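Side-chain contacts in fibronectin-binding protein BBK32 (Borrelia burgdorferi, PDB 6N1L), which binds fibronectin and, through the C1r-binding domain described here, inhibits the classical complement pathway, probably aiding immune evasion by the Lyme disease spirochete: residues 12-15 / 16-19; 75-78 / 79-83; 88-92 / 93-97; 135-138 / 139-143. All coordinates share one frame; numbering follows the deposited sequence.

Interaction 1. Residues 12-15 / 16-19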
loop_
_atom_site.group_PDB
_atom_site.type_symbol
_atom_site.label_atom_id
_atom_site.label_comp_id
_atom_site.label_asym_id
_atom_site.label_seq_id
_atom_site.Cartn_x
_atom_site.Cartn_y
_atom_site.Cartn_z
ATOM N N TYR A 12 12.345 5.824 19.779
ATOM C CA TYR A 12 12.372 4.766 18.772
ATOM C C TYR A 12 10.995 4.137 18.608
ATOM O O TYR A 12 10.505 3.967 17.484
ATOM C CB TYR A 12 13.397 3.695 19.147
ATOM C CG TYR A 12 14.830 4.182 19.229
ATOM C CD1 TYR A 12 15.336 5.084 18.306
ATOM C CD2 TYR A 12 15.679 3.726 20.237
ATOM C CE1 TYR A 12 16.648 5.526 18.381
ATOM C CE2 TYR A 12 16.992 4.167 20.323
ATOM C CZ TYR A 12 17.470 5.064 19.391
ATOM O OH TYR A 12 18.776 5.504 19.468
ATOM N N LEU A 13 10.358 3.775 19.724
ATOM C CA LEU A 13 9.033 3.167 19.657
ATOM C C LEU A 13 8.018 4.123 19.039
ATOM O O LEU A 13 7.162 3.707 18.248
ATOM C CB LEU A 13 8.592 2.728 21.055
ATOM C CG LEU A 13 9.381 1.568 21.671
ATOM C CD1 LEU A 13 9.245 1.560 23.186
ATOM C CD2 LEU A 13 8.933 0.238 21.083
ATOM N N GLU A 14 8.118 5.414 19.370
ATOM C CA GLU A 14 7.232 6.416 18.784
ATOM C C GLU A 14 7.470 6.554 17.285
ATOM O O GLU A 14 6.520 6.622 16.496
ATOM C CB GLU A 14 7.436 7.764 19.481
ATOM C CG GLU A 14 6.869 7.839 20.891
ATOM C CD GLU A 14 5.595 7.029 21.051
ATOM O OE1 GLU A 14 5.674 5.894 21.568
ATOM O OE2 GLU A 14 4.515 7.530 20.661
ATOM N N GLY A 15 8.741 6.626 16.880
ATOM C CA GLY A 15 9.060 6.722 15.465
ATOM C C GLY A 15 8.544 5.540 14.661
ATOM O O GLY A 15 8.029 5.709 13.555
ATOM N N VAL A 16 8.667 4.327 15.205
ATOM C CA VAL A 16 8.171 3.163 14.474
ATOM C C VAL A 16 6.649 3.195 14.399
ATOM O O VAL A 16 6.056 2.942 13.339
ATOM C CB VAL A 16 8.698 1.870 15.119
ATOM C CG1 VAL A 16 7.891 0.666 14.653
ATOM C CG2 VAL A 16 10.177 1.699 14.787
ATOM N N LYS A 17 5.992 3.562 15.503
ATOM C CA LYS A 17 4.536 3.637 15.508
ATOM C C LYS A 17 4.030 4.648 14.484
ATOM O O LYS A 17 3.060 4.380 13.763
ATOM C CB LYS A 17 4.034 3.988 16.909
ATOM C CG LYS A 17 2.522 4.117 17.002
ATOM C CD LYS A 17 2.104 5.110 18.075
ATOM C CE LYS A 17 0.740 5.714 17.763
ATOM N NZ LYS A 17 0.737 7.181 18.012
ATOM N N TYR A 18 4.686 5.804 14.384
ATOM C CA TYR A 18 4.249 6.811 13.424
ATOM C C TYR A 18 4.398 6.310 11.993
ATOM O O TYR A 18 3.493 6.473 11.163
ATOM C CB TYR A 18 5.038 8.108 13.601
ATOM C CG TYR A 18 4.784 9.069 12.465
ATOM C CD1 TYR A 18 3.615 9.822 12.424
ATOM C CD2 TYR A 18 5.697 9.212 11.425
ATOM C CE1 TYR A 18 3.360 10.693 11.380
ATOM C CE2 TYR A 18 5.449 10.087 10.375
ATOM C CZ TYR A 18 4.282 10.825 10.360
ATOM O OH TYR A 18 4.028 11.696 9.317
ATOM N N ASN A 19 5.550 5.716 11.679
ATOM C CA ASN A 19 5.796 5.322 10.297
ATOM C C ASN A 19 4.964 4.109 9.901
ATOM O O ASN A 19 4.537 4.009 8.743
ATOM C CB ASN A 19 7.287 5.074 10.082
ATOM C CG ASN A 19 8.075 6.369 9.965
ATOM O OD1 ASN A 19 8.218 6.926 8.876
ATOM N ND2 ASN A 19 8.581 6.863 11.096
#
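Tyr12 to Asn19 form two turns of regular alpha-helix: the amides of Val16, Lys17, Tyr18 and Asn19 bond back to the carbonyls of Tyr12, Leu13, Glu14 and Gly15, with Val16 N 2.9 Å from Tyr12 O. The side chain that does most of the work is Asn19, which turns back on its own helix. Its CG stands anti to the carbonyl carbon and next to the backbone N (chi1 -77°), a setting that swings the amide toward the preceding turn. ND2 then donates to Gly15 O at 2.8 Å, almost straight at 172°, and the acceptor lies close to the plane of the amide group. The same oxygen takes the backbone bond from Asn19 N at 3.1 Å, and the two donors reach it from opposite faces of the carbonyl. With its NH2 held this way the asparagine amide has its rotation fixed; ND2 also sits at the edge of the Tyr18 ring, in the ring plane. Val16 brings CG2 to 3.5 Å from Tyr12 O. The end of Glu14 comes back toward Lys17, with Glu14 OE2 4.6 Å from Lys17 NZ, a separation at which opposite charges may attract without touching. The eight residues belong to helix 9-44 of the helical bundle. Asn19 packs on Tyr79, Val82 and Ser83 of helix 66-87, Val16 rests on Thr86 of that helix and on Phe90 in the loop after it, and Lys17 O accepts a bond from Gln144 NE2 of helix 122-147.

Interaction 2. Residues 75-78 / 79-83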
loop_
_atom_site.group_PDB
_atom_site.type_symbol
_atom_site.label_atom_id
_atom_site.label_comp_id
_atom_site.label_asym_id
_atom_site.label_seq_id
_atom_site.Cartn_x
_atom_site.Cartn_y
_atom_site.Cartn_z
ATOM N N THR A 75 6.101 5.820 -1.511
ATOM C CA THR A 75 5.740 6.347 -0.200
ATOM C C THR A 75 5.628 5.213 0.821
ATOM O O THR A 75 6.165 5.300 1.933
ATOM C CB THR A 75 4.425 7.118 -0.280
ATOM O OG1 THR A 75 4.582 8.280 -1.113
ATOM C CG2 THR A 75 3.960 7.535 1.099
ATOM N N LEU A 76 4.948 4.129 0.437
ATOM C CA LEU A 76 4.817 2.972 1.328
ATOM C C LEU A 76 6.182 2.385 1.687
ATOM O O LEU A 76 6.466 2.128 2.864
ATOM C CB LEU A 76 3.925 1.917 0.672
ATOM C CG LEU A 76 3.802 0.555 1.371
ATOM C CD1 LEU A 76 3.266 0.709 2.786
ATOM C CD2 LEU A 76 2.860 -0.322 0.555
ATOM N N LEU A 77 7.026 2.130 0.684
ATOM C CA LEU A 77 8.358 1.594 0.943
ATOM C C LEU A 77 9.143 2.500 1.886
ATOM O O LEU A 77 9.759 2.033 2.858
ATOM C CB LEU A 77 9.113 1.408 -0.372
ATOM C CG LEU A 77 10.495 0.760 -0.306
ATOM C CD1 LEU A 77 10.449 -0.606 0.420
ATOM C CD2 LEU A 77 11.114 0.634 -1.696
ATOM N N ASN A 78 9.131 3.805 1.612
ATOM C CA ASN A 78 9.907 4.725 2.440
ATOM C C ASN A 78 9.458 4.687 3.897
ATOM O O ASN A 78 10.298 4.679 4.805
ATOM C CB ASN A 78 9.814 6.145 1.881
ATOM C CG ASN A 78 10.596 6.313 0.592
ATOM O OD1 ASN A 78 11.428 5.478 0.247
ATOM N ND2 ASN A 78 10.342 7.418 -0.123
ATOM N N TYR A 79 8.143 4.660 4.146
ATOM C CA TYR A 79 7.668 4.583 5.523
ATOM C C TYR A 79 8.170 3.307 6.199
ATOM O O TYR A 79 8.591 3.338 7.364
ATOM C CB TYR A 79 6.141 4.644 5.571
ATOM C CG TYR A 79 5.555 6.045 5.478
ATOM C CD1 TYR A 79 6.080 7.094 6.232
ATOM C CD2 TYR A 79 4.479 6.317 4.638
ATOM C CE1 TYR A 79 5.543 8.375 6.151
ATOM C CE2 TYR A 79 3.940 7.588 4.549
ATOM C CZ TYR A 79 4.472 8.613 5.307
ATOM O OH TYR A 79 3.930 9.873 5.216
ATOM N N ILE A 80 8.143 2.179 5.488
ATOM C CA ILE A 80 8.598 0.924 6.090
ATOM C C ILE A 80 10.115 0.924 6.259
ATOM O O ILE A 80 10.643 0.386 7.242
ATOM C CB ILE A 80 8.120 -0.283 5.254
ATOM C CG1 ILE A 80 6.592 -0.369 5.289
ATOM C CG2 ILE A 80 8.735 -1.602 5.761
ATOM C CD1 ILE A 80 6.023 -0.401 6.680
ATOM N N GLN A 81 10.844 1.526 5.315
ATOM C CA GLN A 81 12.300 1.527 5.422
ATOM C C GLN A 81 12.761 2.361 6.609
ATOM O O GLN A 81 13.714 1.977 7.305
ATOM C CB GLN A 81 12.935 2.021 4.124
ATOM C CG GLN A 81 12.799 1.025 2.990
ATOM C CD GLN A 81 13.544 1.447 1.743
ATOM O OE1 GLN A 81 13.594 2.628 1.412
ATOM N NE2 GLN A 81 14.120 0.475 1.041
ATOM N N VAL A 82 12.075 3.479 6.880
ATOM C CA VAL A 82 12.342 4.247 8.097
ATOM C C VAL A 82 11.982 3.427 9.334
ATOM O O VAL A 82 12.695 3.464 10.352
ATOM C CB VAL A 82 11.572 5.579 8.072
ATOM C CG1 VAL A 82 11.690 6.307 9.423
ATOM C CG2 VAL A 82 12.068 6.454 6.939
ATOM N N SER A 83 10.864 2.697 9.274
ATOM C CA SER A 83 10.465 1.847 10.392
ATOM C C SER A 83 11.549 0.827 10.704
ATOM O O SER A 83 11.897 0.620 11.875
ATOM C CB SER A 83 9.154 1.126 10.072
ATOM O OG SER A 83 8.054 2.016 10.202
#
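Thr75 on Tyr79 and Leu77 on Gln81 are packed contacts between residues four apart, one turn along helix 66-87 of this all-helical bundle. Beneath them runs the ordinary alpha-helical ladder, in which the amides of Tyr79, Ile80, Gln81 and Val82 bond to the carbonyls of Thr75, Leu76, Leu77 and Asn78. Thr75 and Tyr79 lie side by side and point the same way. The threonine methyl CG2, anti to the backbone N, comes to 3.5 Å from CE2 of the tyrosine, while OG1 turns the other way and bonds to Lys71 O a turn earlier. On another side of the helix the extended Gln81 chain crosses Leu77 at a slant: Gln81 CD is 3.7 Å from Leu77 CG, and Gln81 CG is 3.8 Å from Leu77 CD1. The aliphatic part of the glutamine thus packs on the leucine while its NE2 reaches Glu106 of helix 93-117, a bond consistent with the modelled turn of the amide. Leu76 and Ile80 meet more loosely, CD1 to CG1 at 4.3 Å; both also rest on Ile109 of helix 93-117. Tyr79 faces helix 9-44 instead, against Asn19 and Ser22. Buried Ser83 spends its hydroxyl on its own helix: Tyr79 O receives Ser83 OG at 3.2 Å and Ser83 N at 3.0 Å, one donor from each face of the carbonyl plane.

Interaction 3. Residues 88-92 / 93-97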
loop_
_atom_site.group_PDB
_atom_site.type_symbol
_atom_site.label_atom_id
_atom_site.label_comp_id
_atom_site.label_asym_id
_atom_site.label_seq_id
_atom_site.Cartn_x
_atom_site.Cartn_y
_atom_site.Cartn_z
ATOM N N ALA A 88 15.783 -1.239 14.175
ATOM C CA ALA A 88 17.032 -1.966 14.366
ATOM C C ALA A 88 17.696 -1.623 15.695
ATOM O O ALA A 88 18.626 -2.334 16.091
ATOM C CB ALA A 88 18.004 -1.686 13.219
ATOM N N ASN A 89 17.237 -0.570 16.377
ATOM C CA ASN A 89 17.695 -0.220 17.720
ATOM C C ASN A 89 16.965 -0.994 18.816
ATOM O O ASN A 89 17.373 -0.921 19.986
ATOM C CB ASN A 89 17.529 1.293 17.953
ATOM C CG ASN A 89 18.409 2.128 17.030
ATOM O OD1 ASN A 89 19.629 2.191 17.196
ATOM N ND2 ASN A 89 17.791 2.765 16.045
ATOM N N PHE A 90 15.905 -1.728 18.479
ATOM C CA PHE A 90 15.158 -2.480 19.484
ATOM C C PHE A 90 15.994 -3.635 20.027
ATOM O O PHE A 90 16.727 -4.305 19.288
ATOM C CB PHE A 90 13.849 -3.017 18.887
ATOM C CG PHE A 90 12.823 -1.943 18.561
ATOM C CD1 PHE A 90 12.929 -0.664 19.081
ATOM C CD2 PHE A 90 11.746 -2.233 17.713
ATOM C CE1 PHE A 90 11.987 0.306 18.780
ATOM C CE2 PHE A 90 10.805 -1.266 17.414
ATOM C CZ PHE A 90 10.926 0.004 17.946
ATOM N N VAL A 91 15.883 -3.885 21.340
ATOM C CA VAL A 91 16.686 -4.896 21.992
ATOM C C VAL A 91 15.876 -5.961 22.730
ATOM O O VAL A 91 16.410 -7.048 22.996
ATOM C CB VAL A 91 17.704 -4.260 22.966
ATOM C CG1 VAL A 91 18.692 -3.399 22.202
ATOM C CG2 VAL A 91 16.978 -3.449 24.022
ATOM N N TYR A 92 14.614 -5.698 23.080
ATOM C CA TYR A 92 13.832 -6.627 23.885
ATOM C C TYR A 92 13.104 -7.641 23.004
ATOM O O TYR A 92 13.081 -7.543 21.777
ATOM C CB TYR A 92 12.858 -5.855 24.777
ATOM C CG TYR A 92 13.568 -4.839 25.637
ATOM C CD1 TYR A 92 14.397 -5.240 26.682
ATOM C CD2 TYR A 92 13.449 -3.485 25.382
ATOM C CE1 TYR A 92 15.065 -4.314 27.460
ATOM C CE2 TYR A 92 14.115 -2.551 26.155
ATOM C CZ TYR A 92 14.921 -2.974 27.194
ATOM O OH TYR A 92 15.581 -2.044 27.956
ATOM N N ILE A 93 12.499 -8.636 23.652
ATOM C CA ILE A 93 12.095 -9.839 22.929
ATOM C C ILE A 93 10.890 -9.567 22.024
ATOM O O ILE A 93 10.811 -10.089 20.902
ATOM C CB ILE A 93 11.838 -10.986 23.928
ATOM C CG1 ILE A 93 11.715 -12.320 23.196
ATOM C CG2 ILE A 93 10.626 -10.707 24.811
ATOM C CD1 ILE A 93 13.004 -13.126 23.194
ATOM N N ASN A 94 9.949 -8.736 22.480
ATOM C CA ASN A 94 8.750 -8.462 21.697
ATOM C C ASN A 94 9.030 -7.478 20.564
ATOM O O ASN A 94 8.574 -7.688 19.433
ATOM C CB ASN A 94 7.635 -7.937 22.605
ATOM C CG ASN A 94 7.850 -6.488 23.027
ATOM O OD1 ASN A 94 8.917 -6.124 23.531
ATOM N ND2 ASN A 94 6.841 -5.651 22.807
ATOM N N ASP A 95 9.788 -6.409 20.832
ATOM C CA ASP A 95 9.996 -5.419 19.789
ATOM C C ASP A 95 11.038 -5.855 18.765
ATOM O O ASP A 95 11.007 -5.358 17.636
ATOM C CB ASP A 95 10.344 -4.049 20.393
ATOM C CG ASP A 95 11.502 -4.092 21.380
ATOM O OD1 ASP A 95 12.275 -5.074 21.379
ATOM O OD2 ASP A 95 11.629 -3.122 22.163
ATOM N N THR A 96 11.934 -6.793 19.102
ATOM C CA THR A 96 12.766 -7.365 18.048
ATOM C C THR A 96 11.928 -8.217 17.104
ATOM O O THR A 96 12.241 -8.312 15.912
ATOM C CB THR A 96 13.924 -8.193 18.622
ATOM O OG1 THR A 96 13.418 -9.200 19.509
ATOM C CG2 THR A 96 14.931 -7.302 19.349
ATOM N N HIS A 97 10.858 -8.835 17.612
ATOM C CA HIS A 97 9.947 -9.561 16.737
ATOM C C HIS A 97 9.241 -8.610 15.774
ATOM O O HIS A 97 9.069 -8.931 14.592
ATOM C CB HIS A 97 8.925 -10.338 17.562
ATOM C CG HIS A 97 7.962 -11.124 16.733
ATOM N ND1 HIS A 97 6.601 -11.100 16.947
ATOM C CD2 HIS A 97 8.164 -11.949 15.677
ATOM C CE1 HIS A 97 6.004 -11.880 16.063
ATOM N NE2 HIS A 97 6.930 -12.407 15.282
#
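Phe90 and Asp95 form the tight side of the loop that links helix 66-87 to helix 93-117 in the helical bundle. The two side chains cross at a slant, CB and CG of the aspartate against CB and CG of the phenylalanine, with the planes of ring and carboxylate 13° apart. Phe90 CD2 comes to 3.5 Å from Asp95 CB, and Asp95 O sits at the ring edge, near its plane, 3.2 Å from that same CD2. Asp95 CG lies between the backbone N and the carbonyl carbon (chi1 53°), which carries the carboxylate back over the loop; OD2 then bonds to Tyr9 OH of helix 9-44. Phe90 itself is buried against Tyr12, Leu13 and Val16. The outer side is looser: Val91, Ile93 and Asn94 are exposed and touch little across the contact. The Tyr92 ring, exposed too, is the exception, with Val91 CG2 3.6 Å above one face, Asp95 OD2 at its edge and an edge-to-face contact with Tyr9. Between the two sides Thr96 N donates to Tyr92 O at 3.0 Å. The Thr96 hydroxyl has two acceptors within range and a single proton to offer, with OG1 2.8 Å from Tyr92 O and 3.1 Å from Ile93 O.

Interaction 4. Residues 135-138 / 139-143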
loop_
_atom_site.group_PDB
_atom_site.type_symbol
_atom_site.label_atom_id
_atom_site.label_comp_id
_atom_site.label_asym_id
_atom_site.label_seq_id
_atom_site.Cartn_x
_atom_site.Cartn_y
_atom_site.Cartn_z
ATOM N N LEU A 135 -3.168 -8.049 2.905
ATOM C CA LEU A 135 -2.556 -8.872 3.945
ATOM C C LEU A 135 -1.472 -8.101 4.697
ATOM O O LEU A 135 -1.339 -8.227 5.925
ATOM C CB LEU A 135 -1.993 -10.147 3.315
ATOM C CG LEU A 135 -3.084 -11.117 2.854
ATOM C CD1 LEU A 135 -2.560 -12.207 1.939
ATOM C CD2 LEU A 135 -3.788 -11.705 4.079
ATOM N N MET A 136 -0.676 -7.328 3.964
ATOM C CA MET A 136 0.370 -6.504 4.552
ATOM C C MET A 136 -0.194 -5.501 5.554
ATOM O O MET A 136 0.376 -5.298 6.633
ATOM C CB MET A 136 1.124 -5.795 3.429
ATOM C CG MET A 136 2.286 -4.940 3.883
ATOM S SD MET A 136 3.087 -4.190 2.450
ATOM C CE MET A 136 3.740 -5.644 1.637
ATOM N N ARG A 137 -1.318 -4.851 5.220
ATOM C CA ARG A 137 -1.927 -3.927 6.173
ATOM C C ARG A 137 -2.296 -4.641 7.468
ATOM O O ARG A 137 -2.109 -4.094 8.560
ATOM C CB ARG A 137 -3.165 -3.276 5.553
ATOM C CG ARG A 137 -3.798 -2.208 6.422
ATOM C CD ARG A 137 -4.941 -1.497 5.663
ATOM N NE ARG A 137 -6.002 -2.436 5.316
ATOM C CZ ARG A 137 -7.133 -2.104 4.691
ATOM N NH1 ARG A 137 -7.363 -0.848 4.331
ATOM N NH2 ARG A 137 -8.041 -3.031 4.431
ATOM N N ASP A 138 -2.826 -5.861 7.360
ATOM C CA ASP A 138 -3.146 -6.641 8.554
ATOM C C ASP A 138 -1.888 -6.957 9.353
ATOM O O ASP A 138 -1.874 -6.821 10.584
ATOM C CB ASP A 138 -3.869 -7.929 8.161
ATOM C CG ASP A 138 -5.315 -7.685 7.732
ATOM O OD1 ASP A 138 -5.825 -6.563 7.940
ATOM O OD2 ASP A 138 -5.930 -8.626 7.189
ATOM N N SER A 139 -0.810 -7.350 8.669
ATOM C CA SER A 139 0.445 -7.630 9.369
ATOM C C SER A 139 0.988 -6.383 10.052
ATOM O O SER A 139 1.506 -6.454 11.175
ATOM C CB SER A 139 1.492 -8.198 8.404
ATOM O OG SER A 139 1.059 -9.395 7.783
ATOM N N LEU A 140 0.893 -5.226 9.391
ATOM C CA LEU A 140 1.315 -3.983 10.025
ATOM C C LEU A 140 0.472 -3.661 11.254
ATOM O O LEU A 140 0.984 -3.087 12.221
ATOM C CB LEU A 140 1.248 -2.825 9.024
ATOM C CG LEU A 140 2.256 -2.907 7.872
ATOM C CD1 LEU A 140 1.957 -1.827 6.831
ATOM C CD2 LEU A 140 3.696 -2.773 8.383
ATOM N N LYS A 141 -0.814 -4.014 11.230
ATOM C CA LYS A 141 -1.655 -3.825 12.408
ATOM C C LYS A 141 -1.186 -4.708 13.561
ATOM O O LYS A 141 -1.218 -4.288 14.724
ATOM C CB LYS A 141 -3.117 -4.114 12.059
ATOM C CG LYS A 141 -3.795 -2.985 11.287
ATOM C CD LYS A 141 -5.105 -3.452 10.652
ATOM C CE LYS A 141 -5.683 -2.399 9.725
ATOM N NZ LYS A 141 -6.219 -1.222 10.469
ATOM N N GLU A 142 -0.754 -5.934 13.253
ATOM C CA GLU A 142 -0.143 -6.790 14.270
ATOM C C GLU A 142 1.104 -6.144 14.859
ATOM O O GLU A 142 1.312 -6.175 16.080
ATOM C CB GLU A 142 0.200 -8.146 13.669
ATOM C CG GLU A 142 -0.945 -9.132 13.717
ATOM C CD GLU A 142 -1.002 -10.043 12.507
ATOM O OE1 GLU A 142 0.059 -10.557 12.078
ATOM O OE2 GLU A 142 -2.121 -10.250 11.982
ATOM N N VAL A 143 1.954 -5.568 14.003
ATOM C CA VAL A 143 3.166 -4.900 14.472
ATOM C C VAL A 143 2.817 -3.831 15.495
ATOM O O VAL A 143 3.456 -3.723 16.550
ATOM C CB VAL A 143 3.945 -4.306 13.281
ATOM C CG1 VAL A 143 4.897 -3.214 13.754
ATOM C CG2 VAL A 143 4.682 -5.400 12.524
#
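Met136 O receives Leu140 N at 2.8 Å, with an N-H...O angle of 163°, the shortest of the four backbone bonds that tie these two helical turns together. Ser139, Lys141 and Glu142 repeat the pattern on the carbonyls of Leu135, Arg137 and Asp138. Above that frame Met136 and Leu140 share one flank of the helix, CG to CD1 at 4.3 Å, a light touch between side chains that are both buried. On the next flank Arg137 and Lys141 run side by side and point the same way. What meets is hydrocarbon, Arg137 CG against Lys141 CE at 3.8 Å; the charged ends stay apart, Arg137 NE lying 5.3 Å from Lys141 NZ. Beyond the contact both chains bend, Arg137 at chi3 (62°), where NH1 goes on to bond Thr28 OG1, and Lys141 at chi4 (-71°). Asp138 passes across the lysine chain, OD1 to CD at 4.2 Å. Its OD1 is 5.9 Å from Lys141 NZ, so any attraction is probably weak and through space. The stretch lies in helix 122-147, its buried side against two others. Met136 presses on Ile105, Glu108 and Ile109 of helix 93-117 and on Ile27 of helix 9-44; Leu140 bridges the same pair through Ile105, Ile24 and Ile27, and Arg137 leans on Ile24.

Along the chain the four contacts follow one another: interaction 1 in helix 9-44, interaction 2 in helix 66-87, interaction 3 at the turn into helix 93-117, interaction 4 in helix 122-147. In space they gather, their centres about 12 to 18 Å apart. Interaction 1 is a meeting point: Asn19 CB lies 3.2 Å from Ser83 OG of interaction 2, and Val16 CG2 lies 3.7 Å from Phe90 CZ of interaction 3. Interactions 2 and 4 touch where Ile80 CD1 comes to 3.7 Å from Leu140 CD2. The other pairs do not touch; the contacts that meet join helix 9-44 to helix 66-87 and its following loop, and helix 66-87 to helix 122-147, within this complement-inhibitory domain.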